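Local coordinates for quinonprotein alcohol dehydrogenase-like protein (Bacteroides thetaiotaomicron VPI-5482, PDB 4R5O), which is of unknown function but binds calcium and joins an immunoglobulin-like domain to a seven-bladed beta-propeller of the YVTN repeat family, at residues I205-K219 with Y251-P265. Sequence-based numbering, arbitrary orientation.
Sequences IRRIDLKSLNNVRIK and YDVNELIAAKEGEAP. With CA (calcium ion), chain K.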
ATOM      1  N   ILE A 205     -23.379   3.118   2.043  1.00 38.93           N
ATOM      2  CA  ILE A 205     -22.371   4.152   2.334  1.00 37.21           C
ATOM      3  C   ILE A 205     -22.200   4.314   3.843  1.00 41.27           C
ATOM      4  O   ILE A 205     -23.170   4.557   4.577  1.00 39.22           O
ATOM      5  CB  ILE A 205     -22.705   5.538   1.691  1.00 38.62           C
ATOM      6  CG1 ILE A 205     -23.015   5.406   0.186  1.00 38.85           C
ATOM      7  CG2 ILE A 205     -21.588   6.567   1.975  1.00 36.39           C
ATOM      8  CD1 ILE A 205     -23.645   6.584  -0.409  1.00 45.68           C
ATOM      9  N   ARG A 206     -20.932   4.248   4.279  1.00 37.54           N
ATOM     10  CA  ARG A 206     -20.516   4.469   5.661  1.00 35.54           C
ATOM     11  C   ARG A 206     -19.530   5.597   5.733  1.00 37.82           C
ATOM     12  O   ARG A 206     -18.589   5.609   4.944  1.00 37.00           O
ATOM     13  CB  ARG A 206     -19.891   3.211   6.277  1.00 31.83           C
ATOM     14  CG  ARG A 206     -20.767   2.004   6.272  1.00 34.97           C
ATOM     15  CD  ARG A 206     -19.877   0.817   6.457  1.00 44.69           C
ATOM     16  NE  ARG A 206     -20.620  -0.438   6.486  1.00 40.29           N
ATOM     17  CZ  ARG A 206     -21.044  -1.017   7.603  1.00 54.68           C
ATOM     18  NH1 ARG A 206     -20.819  -0.444   8.788  1.00 39.24           N
ATOM     19  NH2 ARG A 206     -21.704  -2.167   7.550  1.00 36.26           N
ATOM     20  N   ARG A 207     -19.732   6.544   6.659  1.00 34.45           N
ATOM     21  CA  ARG A 207     -18.758   7.603   6.909  1.00 33.86           C
ATOM     22  C   ARG A 207     -17.855   7.131   7.987  1.00 38.46           C
ATOM     23  O   ARG A 207     -18.348   6.655   9.000  1.00 40.65           O
ATOM     24  CB  ARG A 207     -19.428   8.943   7.277  1.00 33.57           C
ATOM     25  CG  ARG A 207     -18.413  10.080   7.519  1.00 32.11           C
ATOM     26  CD  ARG A 207     -19.056  11.382   7.937  1.00 39.94           C
ATOM     27  NE  ARG A 207     -19.809  11.266   9.186  1.00 41.75           N
ATOM     28  CZ  ARG A 207     -21.139  11.214   9.269  1.00 57.71           C
ATOM     29  NH1 ARG A 207     -21.888  11.329   8.174  1.00 42.00           N
ATOM     30  NH2 ARG A 207     -21.729  11.089  10.447  1.00 41.94           N
ATOM     31  N   ILE A 208     -16.557   7.238   7.798  1.00 34.38           N
ATOM     32  CA  ILE A 208     -15.598   6.843   8.833  1.00 33.74           C
ATOM     33  C   ILE A 208     -14.804   8.108   9.270  1.00 39.78           C
ATOM     34  O   ILE A 208     -14.421   8.930   8.433  1.00 37.28           O
ATOM     35  CB  ILE A 208     -14.660   5.661   8.372  1.00 35.45           C
ATOM     36  CG1 ILE A 208     -13.737   5.173   9.543  1.00 34.58           C
ATOM     37  CG2 ILE A 208     -13.874   5.962   7.065  1.00 31.67           C
ATOM     38  CD1 ILE A 208     -13.224   3.769   9.439  1.00 35.89           C
ATOM     39  N   ASP A 209     -14.637   8.282  10.595  1.00 40.16           N
ATOM     40  CA  ASP A 209     -13.825   9.363  11.176  1.00 40.73           C
ATOM     41  C   ASP A 209     -12.387   8.894  11.131  1.00 44.59           C
ATOM     42  O   ASP A 209     -12.083   7.846  11.690  1.00 45.90           O
ATOM     43  CB  ASP A 209     -14.313   9.701  12.602  1.00 43.62           C
ATOM     44  CG  ASP A 209     -13.619  10.872  13.277  1.00 53.95           C
ATOM     45  OD1 ASP A 209     -12.374  10.832  13.417  1.00 55.10           O
ATOM     46  OD2 ASP A 209     -14.324  11.770  13.763  1.00 59.62           O
ATOM     47  N   LEU A 210     -11.507   9.609  10.437  1.00 39.97           N
ATOM     48  CA  LEU A 210     -10.115   9.160  10.240  1.00 38.98           C
ATOM     49  C   LEU A 210      -9.234   9.322  11.525  1.00 45.67           C
ATOM     50  O   LEU A 210      -8.076   8.898  11.506  1.00 46.78           O
ATOM     51  CB  LEU A 210      -9.464   9.914   9.064  1.00 37.89           C
ATOM     52  CG  LEU A 210     -10.135   9.679   7.695  1.00 41.39           C
ATOM     53  CD1 LEU A 210      -9.472  10.465   6.609  1.00 42.27           C
ATOM     54  CD2 LEU A 210     -10.160   8.213   7.319  1.00 41.07           C
ATOM     55  N   LYS A 211      -9.804   9.808  12.650  1.00 43.55           N
ATOM     56  CA  LYS A 211      -9.068   9.928  13.911  1.00 44.28           C
ATOM     57  C   LYS A 211      -9.565   8.869  14.905  1.00 47.76           C
ATOM     58  O   LYS A 211      -8.765   8.014  15.332  1.00 47.36           O
ATOM     59  CB  LYS A 211      -9.181  11.345  14.511  1.00 48.56           C
ATOM     60  CG  LYS A 211      -8.923  12.515  13.513  1.00 71.15           C
ATOM     61  CD  LYS A 211      -7.538  12.504  12.804  1.00 77.44           C
ATOM     62  CE  LYS A 211      -7.394  13.654  11.824  1.00 74.98           C
ATOM     63  NZ  LYS A 211      -6.112  13.591  11.071  1.00 75.47           N
ATOM     64  N   SER A 212     -10.886   8.869  15.213  1.00 44.19           N
ATOM     65  CA  SER A 212     -11.478   7.907  16.166  1.00 43.52           C
ATOM     66  C   SER A 212     -11.728   6.535  15.537  1.00 48.32           C
ATOM     67  O   SER A 212     -11.760   5.545  16.259  1.00 50.62           O
ATOM     68  CB  SER A 212     -12.796   8.437  16.718  1.00 44.96           C
ATOM     69  OG  SER A 212     -13.749   8.627  15.689  1.00 52.43           O
ATOM     70  N   LEU A 213     -11.966   6.497  14.216  1.00 43.64           N
ATOM     71  CA  LEU A 213     -12.234   5.342  13.362  1.00 43.08           C
ATOM     72  C   LEU A 213     -13.662   4.790  13.634  1.00 49.09           C
ATOM     73  O   LEU A 213     -13.974   3.659  13.248  1.00 49.92           O
ATOM     74  CB  LEU A 213     -11.169   4.227  13.475  1.00 42.55           C
ATOM     75  CG  LEU A 213      -9.746   4.614  13.035  1.00 45.83           C
ATOM     76  CD1 LEU A 213      -8.861   3.405  12.963  1.00 44.83           C
ATOM     77  CD2 LEU A 213      -9.750   5.251  11.647  1.00 47.56           C
ATOM     78  N   ASN A 214     -14.560   5.638  14.191  1.00 45.06           N
ATOM     79  CA  ASN A 214     -15.968   5.289  14.305  1.00 44.47           C
ATOM     80  C   ASN A 214     -16.597   5.465  12.946  1.00 46.00           C
ATOM     81  O   ASN A 214     -16.157   6.341  12.201  1.00 45.27           O
ATOM     82  CB  ASN A 214     -16.691   6.114  15.385  1.00 50.01           C
ATOM     83  CG  ASN A 214     -16.367   5.696  16.817  1.00 92.62           C
ATOM     84  OD1 ASN A 214     -16.261   4.497  17.167  1.00 81.42           O
ATOM     85  ND2 ASN A 214     -16.301   6.677  17.705  1.00 93.40           N
ATOM     86  N   ASN A 215     -17.565   4.607  12.588  1.00 43.38           N
ATOM     87  CA  ASN A 215     -18.239   4.708  11.297  1.00 43.23           C
ATOM     88  C   ASN A 215     -19.739   4.797  11.514  1.00 46.42           C
ATOM     89  O   ASN A 215     -20.258   4.314  12.516  1.00 45.72           O
ATOM     90  CB  ASN A 215     -17.887   3.557  10.328  1.00 43.09           C
ATOM     91  CG  ASN A 215     -18.504   2.234  10.641  1.00 63.04           C
ATOM     92  OD1 ASN A 215     -19.585   1.877  10.127  1.00 59.23           O
ATOM     93  ND2 ASN A 215     -17.818   1.471  11.461  1.00 49.87           N
ATOM     94  N   VAL A 216     -20.418   5.491  10.599  1.00 43.60           N
ATOM     95  CA  VAL A 216     -21.871   5.710  10.607  1.00 42.19           C
ATOM     96  C   VAL A 216     -22.372   5.175   9.300  1.00 46.30           C
ATOM     97  O   VAL A 216     -21.847   5.548   8.252  1.00 45.50           O
ATOM     98  CB  VAL A 216     -22.278   7.198  10.849  1.00 45.20           C
ATOM     99  CG1 VAL A 216     -23.786   7.389  10.763  1.00 44.84           C
ATOM    100  CG2 VAL A 216     -21.743   7.730  12.180  1.00 44.99           C
ATOM    101  N   ARG A 217     -23.360   4.288   9.354  1.00 43.91           N
ATOM    102  CA  ARG A 217     -23.970   3.714   8.166  1.00 44.91           C
ATOM    103  C   ARG A 217     -25.080   4.673   7.702  1.00 49.75           C
ATOM    104  O   ARG A 217     -26.163   4.696   8.274  1.00 52.09           O
ATOM    105  CB  ARG A 217     -24.471   2.296   8.488  1.00 47.99           C
ATOM    106  CG  ARG A 217     -24.795   1.470   7.287  1.00 55.17           C
ATOM    107  CD  ARG A 217     -25.042   0.025   7.645  1.00 57.94           C
ATOM    108  NE  ARG A 217     -25.338  -0.732   6.428  1.00 61.07           N
ATOM    109  CZ  ARG A 217     -25.651  -2.017   6.405  1.00 77.08           C
ATOM    110  NH1 ARG A 217     -25.737  -2.706   7.536  1.00 64.02           N
ATOM    111  NH2 ARG A 217     -25.904  -2.622   5.254  1.00 73.76           N
ATOM    112  N   ILE A 218     -24.760   5.508   6.703  1.00 44.99           N
ATOM    113  CA  ILE A 218     -25.643   6.552   6.170  1.00 44.74           C
ATOM    114  C   ILE A 218     -26.670   5.958   5.212  1.00 47.06           C
ATOM    115  O   ILE A 218     -27.862   6.157   5.371  1.00 47.81           O
ATOM    116  CB  ILE A 218     -24.792   7.621   5.462  1.00 47.95           C
ATOM    117  CG1 ILE A 218     -23.845   8.318   6.430  1.00 47.20           C
ATOM    118  CG2 ILE A 218     -25.690   8.625   4.761  1.00 51.51           C
ATOM    119  CD1 ILE A 218     -22.720   9.013   5.620  1.00 60.18           C
ATOM    120  N   LYS A 219     -26.207   5.243   4.219  1.00 42.69           N
ATOM    121  CA  LYS A 219     -27.065   4.609   3.235  1.00 41.69           C
ATOM    122  C   LYS A 219     -26.859   3.108   3.334  1.00 45.60           C
ATOM    123  O   LYS A 219     -25.727   2.620   3.426  1.00 43.21           O
ATOM    124  CB  LYS A 219     -26.758   5.162   1.826  1.00 43.17           C
ATOM    125  CG  LYS A 219     -27.682   4.664   0.716  1.00 47.71           C
ATOM    126  CD  LYS A 219     -27.347   5.361  -0.580  1.00 59.06           C
ATOM    127  CE  LYS A 219     -28.270   5.000  -1.712  1.00 74.27           C
ATOM    128  NZ  LYS A 219     -27.903   5.714  -2.971  1.00 84.56           N
ATOM    129  N   TYR A 251     -22.299  12.392  -5.227  1.00 42.28           N
ATOM    130  CA  TYR A 251     -22.852  12.772  -3.930  1.00 41.11           C
ATOM    131  C   TYR A 251     -22.188  14.075  -3.494  1.00 42.94           C
ATOM    132  O   TYR A 251     -21.133  14.429  -4.019  1.00 42.14           O
ATOM    133  CB  TYR A 251     -22.630  11.625  -2.904  1.00 41.64           C
ATOM    134  CG  TYR A 251     -23.202  10.283  -3.322  1.00 44.19           C
ATOM    135  CD1 TYR A 251     -22.538   9.478  -4.246  1.00 46.51           C
ATOM    136  CD2 TYR A 251     -24.372   9.784  -2.743  1.00 45.22           C
ATOM    137  CE1 TYR A 251     -23.079   8.266  -4.673  1.00 50.28           C
ATOM    138  CE2 TYR A 251     -24.895   8.543  -3.122  1.00 46.64           C
ATOM    139  CZ  TYR A 251     -24.242   7.787  -4.088  1.00 59.30           C
ATOM    140  OH  TYR A 251     -24.736   6.568  -4.504  1.00 64.07           O
ATOM    141  N   ASP A 252     -22.800  14.797  -2.566  1.00 39.17           N
ATOM    142  CA  ASP A 252     -22.228  16.044  -2.069  1.00 39.13           C
ATOM    143  C   ASP A 252     -21.357  15.727  -0.856  1.00 44.97           C
ATOM    144  O   ASP A 252     -21.833  15.041   0.051  1.00 44.95           O
ATOM    145  CB  ASP A 252     -23.348  17.041  -1.737  1.00 40.16           C
ATOM    146  CG  ASP A 252     -22.859  18.396  -1.329  1.00 49.42           C
ATOM    147  OD1 ASP A 252     -22.484  19.183  -2.224  1.00 54.46           O
ATOM    148  OD2 ASP A 252     -22.886  18.694  -0.114  1.00 52.13           O
ATOM    149  N   VAL A 253     -20.088  16.197  -0.847  1.00 42.65           N
ATOM    150  CA  VAL A 253     -19.132  15.932   0.240  1.00 42.90           C
ATOM    151  C   VAL A 253     -19.707  16.458   1.573  1.00 47.10           C
ATOM    152  O   VAL A 253     -19.703  15.724   2.551  1.00 46.86           O
ATOM    153  CB  VAL A 253     -17.730  16.540  -0.072  1.00 47.59           C
ATOM    154  CG1 VAL A 253     -16.810  16.570   1.148  1.00 46.22           C
ATOM    155  CG2 VAL A 253     -17.057  15.798  -1.231  1.00 47.96           C
ATOM    156  N   ASN A 254     -20.234  17.681   1.603  1.00 45.65           N
ATOM    157  CA  ASN A 254     -20.778  18.297   2.831  1.00 46.22           C
ATOM    158  C   ASN A 254     -22.016  17.562   3.347  1.00 50.38           C
ATOM    159  O   ASN A 254     -22.161  17.424   4.570  1.00 49.92           O
ATOM    160  CB  ASN A 254     -21.117  19.762   2.599  1.00 46.94           C
ATOM    161  CG  ASN A 254     -19.895  20.602   2.386  1.00 59.12           C
ATOM    162  OD1 ASN A 254     -18.820  20.323   2.953  1.00 58.31           O
ATOM    163  ND2 ASN A 254     -20.035  21.648   1.581  1.00 50.53           N
ATOM    164  N   GLU A 255     -22.888  17.070   2.427  1.00 46.76           N
ATOM    165  CA  GLU A 255     -24.072  16.279   2.792  1.00 45.95           C
ATOM    166  C   GLU A 255     -23.641  14.927   3.416  1.00 51.24           C
ATOM    167  O   GLU A 255     -24.217  14.503   4.420  1.00 53.48           O
ATOM    168  CB  GLU A 255     -24.961  16.069   1.580  1.00 46.93           C
ATOM    169  CG  GLU A 255     -26.229  15.303   1.890  1.00 55.63           C
ATOM    170  CD  GLU A 255     -27.216  15.147   0.750  1.00 77.96           C
ATOM    171  OE1 GLU A 255     -26.916  15.575  -0.390  1.00 85.57           O
ATOM    172  OE2 GLU A 255     -28.317  14.611   1.012  1.00 70.54           O
ATOM    173  N   LEU A 256     -22.601  14.297   2.852  1.00 45.96           N
ATOM    174  CA  LEU A 256     -22.020  13.036   3.336  1.00 44.59           C
ATOM    175  C   LEU A 256     -21.396  13.194   4.710  1.00 46.46           C
ATOM    176  O   LEU A 256     -21.508  12.279   5.517  1.00 46.87           O
ATOM    177  CB  LEU A 256     -20.949  12.506   2.356  1.00 44.00           C
ATOM    178  CG  LEU A 256     -21.463  12.018   1.010  1.00 47.91           C
ATOM    179  CD1 LEU A 256     -20.343  11.852   0.051  1.00 48.12           C
ATOM    180  CD2 LEU A 256     -22.213  10.738   1.152  1.00 49.23           C
ATOM    181  N   ILE A 257     -20.758  14.346   4.983  1.00 41.87           N
ATOM    182  CA  ILE A 257     -20.107  14.635   6.271  1.00 40.19           C
ATOM    183  C   ILE A 257     -21.172  14.852   7.375  1.00 45.68           C
ATOM    184  O   ILE A 257     -20.979  14.361   8.497  1.00 45.82           O
ATOM    185  CB  ILE A 257     -19.167  15.855   6.139  1.00 41.25           C
ATOM    186  CG1 ILE A 257     -17.912  15.462   5.312  1.00 39.85           C
ATOM    187  CG2 ILE A 257     -18.759  16.405   7.515  1.00 40.75           C
ATOM    188  CD1 ILE A 257     -16.971  16.568   4.932  1.00 37.98           C
ATOM    189  N   ALA A 258     -22.286  15.536   7.047  1.00 41.88           N
ATOM    190  CA  ALA A 258     -23.358  15.920   7.980  1.00 41.97           C
ATOM    191  C   ALA A 258     -24.427  14.828   8.207  1.00 46.86           C
ATOM    192  O   ALA A 258     -25.131  14.873   9.218  1.00 45.54           O
ATOM    193  CB  ALA A 258     -24.060  17.153   7.438  1.00 43.17           C
ATOM    194  N   ALA A 259     -24.599  13.914   7.246  1.00 45.25           N
ATOM    195  CA  ALA A 259     -25.611  12.862   7.285  1.00 45.89           C
ATOM    196  C   ALA A 259     -25.530  11.998   8.565  1.00 53.23           C
ATOM    197  O   ALA A 259     -24.452  11.526   8.944  1.00 52.96           O
ATOM    198  CB  ALA A 259     -25.465  11.965   6.064  1.00 45.90           C
ATOM    199  N   LYS A 260     -26.684  11.809   9.215  1.00 51.60           N
ATOM    200  CA  LYS A 260     -26.830  10.964  10.407  1.00 51.73           C
ATOM    201  C   LYS A 260     -27.135   9.530   9.959  1.00 55.60           C
ATOM    202  O   LYS A 260     -27.450   9.324   8.786  1.00 55.02           O
ATOM    203  CB  LYS A 260     -27.937  11.514  11.349  1.00 54.48           C
ATOM    204  CG  LYS A 260     -27.679  12.897  11.958  1.00 52.45           C
ATOM    205  CD  LYS A 260     -28.953  13.462  12.568  1.00 70.05           C
ATOM    206  CE  LYS A 260     -28.832  14.905  13.017  1.00 97.20           C
ATOM    207  NZ  LYS A 260     -30.145  15.504  13.424  1.00104.67           N
ATOM    208  N   GLU A 261     -27.075   8.553  10.883  1.00 53.19           N
ATOM    209  CA  GLU A 261     -27.366   7.142  10.600  1.00 53.59           C
ATOM    210  C   GLU A 261     -28.727   7.017   9.886  1.00 58.30           C
ATOM    211  O   GLU A 261     -29.743   7.511  10.396  1.00 58.45           O
ATOM    212  CB  GLU A 261     -27.342   6.321  11.906  1.00 55.00           C
ATOM    213  CG  GLU A 261     -27.604   4.828  11.727  1.00 63.31           C
ATOM    214  CD  GLU A 261     -27.633   3.970  12.984  1.00 91.29           C
ATOM    215  OE1 GLU A 261     -27.054   4.376  14.019  1.00 97.60           O
ATOM    216  OE2 GLU A 261     -28.192   2.852  12.908  1.00 88.80           O
ATOM    217  N   GLY A 262     -28.694   6.442   8.681  1.00 54.46           N
ATOM    218  CA  GLY A 262     -29.874   6.228   7.858  1.00 54.58           C
ATOM    219  C   GLY A 262     -30.267   7.353   6.919  1.00 59.30           C
ATOM    220  O   GLY A 262     -31.036   7.104   5.982  1.00 58.44           O
ATOM    221  N   GLU A 263     -29.752   8.594   7.139  1.00 57.13           N
ATOM    222  CA  GLU A 263     -30.099   9.756   6.303  1.00 58.28           C
ATOM    223  C   GLU A 263     -29.417   9.678   4.932  1.00 65.03           C
ATOM    224  O   GLU A 263     -28.521  10.484   4.660  1.00 66.40           O
ATOM    225  CB  GLU A 263     -29.718  11.085   6.980  1.00 59.78           C
ATOM    226  CG  GLU A 263     -30.469  11.479   8.241  1.00 74.31           C
ATOM    227  CD  GLU A 263     -30.063  12.830   8.822  1.00102.46           C
ATOM    228  OE1 GLU A 263     -29.052  13.418   8.359  1.00 66.62           O
ATOM    229  OE2 GLU A 263     -30.754  13.290   9.762  1.00107.58           O
ATOM    230  N   ALA A 264     -29.854   8.746   4.055  1.00 61.15           N
ATOM    231  CA  ALA A 264     -29.286   8.547   2.711  1.00 60.16           C
ATOM    232  C   ALA A 264     -29.165   9.879   1.965  1.00 63.13           C
ATOM    233  O   ALA A 264     -30.121  10.660   1.924  1.00 62.77           O
ATOM    234  CB  ALA A 264     -30.127   7.563   1.898  1.00 61.24           C
ATOM    235  N   PRO A 265     -27.966  10.191   1.442  1.00 59.40           N
ATOM    236  CA  PRO A 265     -27.789  11.475   0.750  1.00 57.51           C
ATOM    237  C   PRO A 265     -28.278  11.428  -0.705  1.00 54.84           C
ATOM    238  O   PRO A 265     -28.481  10.356  -1.267  1.00 53.53           O
ATOM    239  CB  PRO A 265     -26.277  11.685   0.821  1.00 59.56           C
ATOM    240  CG  PRO A 265     -25.706  10.296   0.776  1.00 65.17           C
ATOM    241  CD  PRO A 265     -26.719   9.384   1.418  1.00 61.18           C
TER
HETATM  242 CA    CA K 507     -21.317  21.385  -2.098  1.00 90.23          CA
HETATM  243  O   HOH W   1     -29.077   8.006  -2.086  1.00 52.80           O
HETATM  244  O   HOH W   2     -27.159   4.404  -5.579  1.00 65.61           O
HETATM  245  O   HOH W   3     -22.393  21.308  -0.066  1.00 57.56           O
HETATM  246  O   HOH W   4     -20.259  21.707  -4.728  1.00 53.28           O
HETATM  247  O   HOH W   5     -23.839  21.742  -2.402  1.00 56.43           O
HETATM  248  O   HOH W   6     -18.938  20.869  -0.744  1.00 65.14           O
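Strand 205-209 crosses helix 253-258 at 77°, with the axes 9.2 Å apart, where two blades of the beta-propeller meet. Strands 205-209 and 215-219 form the outer hairpin of one blade; the helix and loop 259-265 follow strand 246-252 of the next. A type II turn from K260 to E263 rides along the hairpin edge, and G262 N donates to R217 O (3.1 Å). R207 carries the polar part. Its chain bends at chi3 (60°), which turns the guanidinium onto the helix C-terminus. There R207 NH1 donates to L256 O (2.8 Å) and A259 O (2.7 Å), both near the guanidinium plane, while I257 O lies over one face. A leucine in place of R207 would probably leave the L256 and A259 carbonyls without this shared donor and weaken the polar tie between the helix end and the hairpin. I218 fills the apolar part beside it: CG2 packs on A259 CB and, at 3.6 Å, on P265 CD. A classic bulge sets I218 and K219 both opposite I205, whose CD1 reaches Y251 CE2 (3.6 Å) from across the interface. At the start of the helix, D252 is the N-cap, accepting from E255 N through OD2. Its other oxygen, OD1, binds the calcium ion at 2.5 Å, and a calcium-bound water donates back to D252 OD2.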